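Local coordinates for aminoglycoside acetyltransferase meta-AAC0020 (Uncultured bacterium, PDB 5F48), which catalyses the transfer of an acetyl group from acetyl-coenzyme A to aminoglycoside antibiotics, at the interface of chains A and B. Coordinates in Å, arbitrary orientation; residue numbers count along the deposited sequence, not the author numbering. Chains: chain A/B, aminoglycoside acetyltransferase meta-AAC0020.

Contact 1: the interface of chains A and B. Residues chain A 78-79, 82-83; chain B 47, 51, 54.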
loop_
_atom_site.group_PDB
_atom_site.type_symbol
_atom_site.label_atom_id
_atom_site.label_comp_id
_atom_site.label_asym_id
_atom_site.label_seq_id
_atom_site.Cartn_x
_atom_site.Cartn_y
_atom_site.Cartn_z
ATOM N N GLU A 78 -8.535 3.332 1.004
ATOM C CA GLU A 78 -9.826 3.375 1.679
ATOM C C GLU A 78 -9.955 2.136 2.552
ATOM O O GLU A 78 -9.604 1.044 2.125
ATOM C CB GLU A 78 -10.980 3.451 0.678
ATOM C CG GLU A 78 -11.122 4.786 -0.021
ATOM C CD GLU A 78 -11.601 5.893 0.901
ATOM O OE1 GLU A 78 -12.290 5.593 1.899
ATOM O OE2 GLU A 78 -11.271 7.066 0.626
ATOM N N GLN A 79 -10.455 2.317 3.764
ATOM C CA GLN A 79 -10.553 1.231 4.726
ATOM C C GLN A 79 -11.928 0.593 4.779
ATOM O O GLN A 79 -12.938 1.236 4.492
ATOM C CB GLN A 79 -10.196 1.730 6.117
ATOM C CG GLN A 79 -8.734 2.094 6.306
ATOM C CD GLN A 79 -8.403 2.282 7.779
ATOM O OE1 GLN A 79 -8.115 1.316 8.486
ATOM N NE2 GLN A 79 -8.493 3.515 8.255
ATOM N N SER A 82 -12.724 1.194 8.948
ATOM C CA SER A 82 -13.105 2.549 9.328
ATOM C C SER A 82 -13.507 3.362 8.103
ATOM O O SER A 82 -13.057 3.086 6.986
ATOM C CB SER A 82 -11.949 3.241 10.072
ATOM O OG SER A 82 -12.209 4.629 10.237
ATOM N N GLU A 83 -14.350 4.368 8.312
ATOM C CA GLU A 83 -14.687 5.313 7.251
ATOM C C GLU A 83 -13.519 6.233 6.915
ATOM O O GLU A 83 -13.471 6.806 5.831
ATOM C CB GLU A 83 -15.899 6.159 7.644
ATOM C CG GLU A 83 -17.219 5.508 7.339
ATOM C CD GLU A 83 -18.142 6.372 6.488
ATOM O OE1 GLU A 83 -17.646 7.173 5.666
ATOM O OE2 GLU A 83 -19.377 6.263 6.667
ATOM N N HIS B 47 -20.547 3.028 2.717
ATOM C CA HIS B 47 -19.096 3.113 2.611
ATOM C C HIS B 47 -18.487 1.842 2.045
ATOM O O HIS B 47 -17.675 1.898 1.114
ATOM C CB HIS B 47 -18.468 3.403 3.964
ATOM C CG HIS B 47 -16.974 3.431 3.928
ATOM N ND1 HIS B 47 -16.259 4.568 3.604
ATOM C CD2 HIS B 47 -16.058 2.465 4.160
ATOM C CE1 HIS B 47 -14.969 4.296 3.644
ATOM N NE2 HIS B 47 -14.815 3.028 3.984
ATOM N N LEU B 51 -16.340 1.266 -1.520
ATOM C CA LEU B 51 -15.022 0.639 -1.556
ATOM C C LEU B 51 -15.008 -0.573 -2.487
ATOM O O LEU B 51 -14.110 -0.742 -3.306
ATOM C CB LEU B 51 -14.606 0.231 -0.146
ATOM C CG LEU B 51 -13.373 -0.672 -0.028
ATOM C CD1 LEU B 51 -12.167 0.025 -0.633
ATOM C CD2 LEU B 51 -13.122 -0.992 1.435
ATOM N N GLN B 54 -14.647 0.236 -6.132
ATOM C CA GLN B 54 -13.432 0.868 -6.639
ATOM C C GLN B 54 -12.663 -0.047 -7.611
ATOM O O GLN B 54 -12.622 -1.260 -7.433
ATOM C CB GLN B 54 -12.542 1.293 -5.474
ATOM C CG GLN B 54 -13.134 2.416 -4.621
ATOM C CD GLN B 54 -12.234 2.847 -3.452
ATOM O OE1 GLN B 54 -12.681 3.547 -2.545
ATOM N NE2 GLN B 54 -10.969 2.420 -3.471
HETATM O O HOH W 1 -8.373 3.334 -1.806
HETATM O O HOH W 2 -17.646 6.991 2.568
#
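The imidazole of B:His47 donates from NE2 to the backbone carbonyl O of A:Gln79, a short bond of 2.6 Å. This GNAT-family acetyltransferase here sets the loop between strands 67-77 and 86-94 of chain A against helix 45-52 of chain B. The carbonyl lies in the imidazole plane and meets NE2 nearly along its C=O axis (169°). With CG anti to the backbone N (chi1 177°), the histidine reaches away from its helix into the loop. A:Glu83 lies over one imidazole face, its CA offset toward the rim and 4.0 Å from the centroid of the B:His47 ring. Its side chain then runs past the ring in the opposite direction, and water 2 joins carboxylate OE1 to B:His47 ND1, at 3.0 Å from ND1. Both ring nitrogens are thus engaged, which fixes the flip of the imidazole. The carboxylate OE1 of A:Glu78 comes within 3.5 Å of B:His47 CE1; with A:Glu83 also near, the histidine may be favoured in its protonated form. A:Glu78 bends at chi2 (-70°) to send its carboxylate this way, while its methylene carbons face B:Gln54 and B:Leu51. The extended B:Gln54 crosses it at about a right angle, amide OE1 by the A:Glu78 CG, amide NE2 reaching water 1. That water also pairs with A:Glu78 N at 2.8 Å. B:Leu51 adds a modest apolar touch, CD1 lying 3.9 Å from A:Glu78 CB.

Contact 2: the interface of chains A and B. Residues chain A 108, 112, 123-125, 138, 141; chain B 152-154.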
loop_
_atom_site.group_PDB
_atom_site.type_symbol
_atom_site.label_atom_id
_atom_site.label_comp_id
_atom_site.label_asym_id
_atom_site.label_seq_id
_atom_site.Cartn_x
_atom_site.Cartn_y
_atom_site.Cartn_z
ATOM N N ILE A 108 7.367 15.680 4.895
ATOM C CA ILE A 108 6.581 14.817 5.758
ATOM C C ILE A 108 5.529 15.634 6.527
ATOM O O ILE A 108 4.377 15.227 6.648
ATOM C CB ILE A 108 7.477 14.050 6.754
ATOM C CG1 ILE A 108 8.366 13.046 6.006
ATOM C CG2 ILE A 108 6.603 13.314 7.769
ATOM C CD1 ILE A 108 7.588 11.813 5.505
ATOM N N ASN A 112 1.478 14.990 6.153
ATOM C CA ASN A 112 0.611 14.606 7.267
ATOM C C ASN A 112 -0.431 15.681 7.563
ATOM O O ASN A 112 -1.566 15.373 7.940
ATOM C CB ASN A 112 1.447 14.308 8.521
ATOM C CG ASN A 112 2.211 12.998 8.406
ATOM O OD1 ASN A 112 1.918 12.175 7.530
ATOM N ND2 ASN A 112 3.212 12.805 9.279
ATOM N N VAL A 123 -1.114 7.907 8.564
ATOM C CA VAL A 123 -0.206 7.841 7.430
ATOM C C VAL A 123 0.894 6.884 7.826
ATOM O O VAL A 123 1.339 6.915 8.966
ATOM C CB VAL A 123 0.377 9.208 7.084
ATOM C CG1 VAL A 123 1.321 9.102 5.891
ATOM C CG2 VAL A 123 -0.754 10.220 6.809
ATOM N N PHE A 124 1.313 6.016 6.913
ATOM C CA PHE A 124 2.428 5.136 7.218
ATOM C C PHE A 124 3.429 5.149 6.084
ATOM O O PHE A 124 3.105 5.532 4.961
ATOM C CB PHE A 124 1.945 3.704 7.521
ATOM C CG PHE A 124 1.267 3.003 6.362
ATOM C CD1 PHE A 124 -0.101 3.128 6.157
ATOM C CD2 PHE A 124 1.988 2.169 5.519
ATOM C CE1 PHE A 124 -0.732 2.452 5.097
ATOM C CE2 PHE A 124 1.363 1.491 4.466
ATOM C CZ PHE A 124 0.005 1.633 4.259
ATOM N N VAL A 125 4.646 4.734 6.403
ATOM C CA VAL A 125 5.780 4.805 5.501
ATOM C C VAL A 125 6.786 3.756 5.960
ATOM O O VAL A 125 6.786 3.367 7.132
ATOM C CB VAL A 125 6.422 6.222 5.486
ATOM C CG1 VAL A 125 7.072 6.538 6.816
ATOM C CG2 VAL A 125 7.434 6.338 4.364
ATOM N N TYR A 138 13.412 8.915 9.438
ATOM C CA TYR A 138 12.023 8.714 9.869
ATOM C C TYR A 138 11.905 8.778 11.387
ATOM O O TYR A 138 10.929 9.299 11.927
ATOM C CB TYR A 138 11.469 7.388 9.335
ATOM C CG TYR A 138 11.176 7.476 7.862
ATOM C CD1 TYR A 138 10.313 8.447 7.374
ATOM C CD2 TYR A 138 11.795 6.618 6.950
ATOM C CE1 TYR A 138 10.051 8.553 6.014
ATOM C CE2 TYR A 138 11.532 6.711 5.584
ATOM C CZ TYR A 138 10.661 7.681 5.125
ATOM O OH TYR A 138 10.407 7.794 3.766
ATOM N N THR A 141 11.123 12.159 12.897
ATOM C CA THR A 141 9.920 12.849 12.467
ATOM C C THR A 141 8.768 12.674 13.432
ATOM O O THR A 141 7.616 12.875 13.064
ATOM C CB THR A 141 9.475 12.361 11.108
ATOM O OG1 THR A 141 9.175 10.954 11.172
ATOM C CG2 THR A 141 10.569 12.623 10.077
ATOM N N PHE B 152 6.851 2.604 9.874
ATOM C CA PHE B 152 6.534 3.749 10.726
ATOM C C PHE B 152 5.121 4.242 10.485
ATOM O O PHE B 152 4.677 4.295 9.338
ATOM C CB PHE B 152 7.507 4.916 10.474
ATOM C CG PHE B 152 8.938 4.579 10.697
ATOM C CD1 PHE B 152 9.503 4.720 11.943
ATOM C CD2 PHE B 152 9.741 4.169 9.646
ATOM C CE1 PHE B 152 10.835 4.429 12.155
ATOM C CE2 PHE B 152 11.084 3.873 9.857
ATOM C CZ PHE B 152 11.625 4.013 11.110
ATOM N N TYR B 153 4.407 4.629 11.537
ATOM C CA TYR B 153 3.147 5.323 11.294
ATOM C C TYR B 153 2.909 6.566 12.153
ATOM O O TYR B 153 3.479 6.755 13.244
ATOM C CB TYR B 153 1.955 4.360 11.423
ATOM C CG TYR B 153 1.639 3.784 12.786
ATOM C CD1 TYR B 153 0.811 4.455 13.675
ATOM C CD2 TYR B 153 2.112 2.537 13.153
ATOM C CE1 TYR B 153 0.489 3.913 14.909
ATOM C CE2 TYR B 153 1.794 1.979 14.400
ATOM C CZ TYR B 153 0.995 2.682 15.269
ATOM O OH TYR B 153 0.674 2.144 16.492
ATOM N N TYR B 154 2.063 7.423 11.591
ATOM C CA TYR B 154 1.674 8.679 12.195
ATOM C C TYR B 154 0.166 8.662 12.444
ATOM O O TYR B 154 -0.618 8.784 11.508
ATOM C CB TYR B 154 2.054 9.845 11.277
ATOM C CG TYR B 154 3.483 9.834 10.752
ATOM C CD1 TYR B 154 3.823 9.148 9.583
ATOM C CD2 TYR B 154 4.490 10.523 11.416
ATOM C CE1 TYR B 154 5.135 9.139 9.107
ATOM C CE2 TYR B 154 5.798 10.515 10.949
ATOM C CZ TYR B 154 6.119 9.837 9.800
ATOM O OH TYR B 154 7.427 9.844 9.368
#
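B:Tyr154 pushes its ring between strand 122-128 and helix 103-117 of chain A, and its phenol OH ends 2.7 Å from the hydroxyl OG1 of A:Thr141. The same OG1 donates to the backbone O of A:Tyr138, so two partners hold it and tie the end of helix 132-138 to the incoming ring. OG1 can meet both because it sits between the backbone N and carbonyl carbon (chi1 61°). Over one face of the B:Tyr154 ring lies the amide ND2 of A:Asn112, 3.3 Å from ring atom CG, with the amide and ring planes 55° apart. A:Ile108 CG2 and A:Val125 CG1 brush the phenol end and CE1. Beside it, A:Tyr138 rests its CB on a face of the B:Phe152 ring, 3.7 Å from the centroid. Backbone pairing underlies this packing: strand 145-155 of chain B runs antiparallel to strand 122-128, with B:Tyr154 N to A:Val123 O and B:Phe152 N to A:Val125 O both at 2.8 Å. The opposite face of the strand pair is much looser. There A:Phe124 and B:Tyr153 meet through their CB atoms at 4.0 Å, both rings swung away from each other, and little of either residue is buried by the partner. By adding the C-terminal strand of one subunit to the sheet of the other, an exchange seen in other GNAT enzymes, the site probably holds the dimer together.

The centres of the C-alpha atoms of contact 1 and contact 2 lie about 21 Å apart, and the two contacts have no residues in common. Contact 1 joins a loop of chain A to a helix of chain B, partly through water, whereas contact 2 merges strands of the two chains into continuous sheet and buries more surface. Because the interface is two-fold symmetric, each contact recurs with the chains exchanged. The C-terminal strands thus cross reciprocally, and the loop-to-helix contacts would limit how the subunits can swing about them. Together they suggest an intertwined dimer, although the structure alone does not show that this is the form in solution.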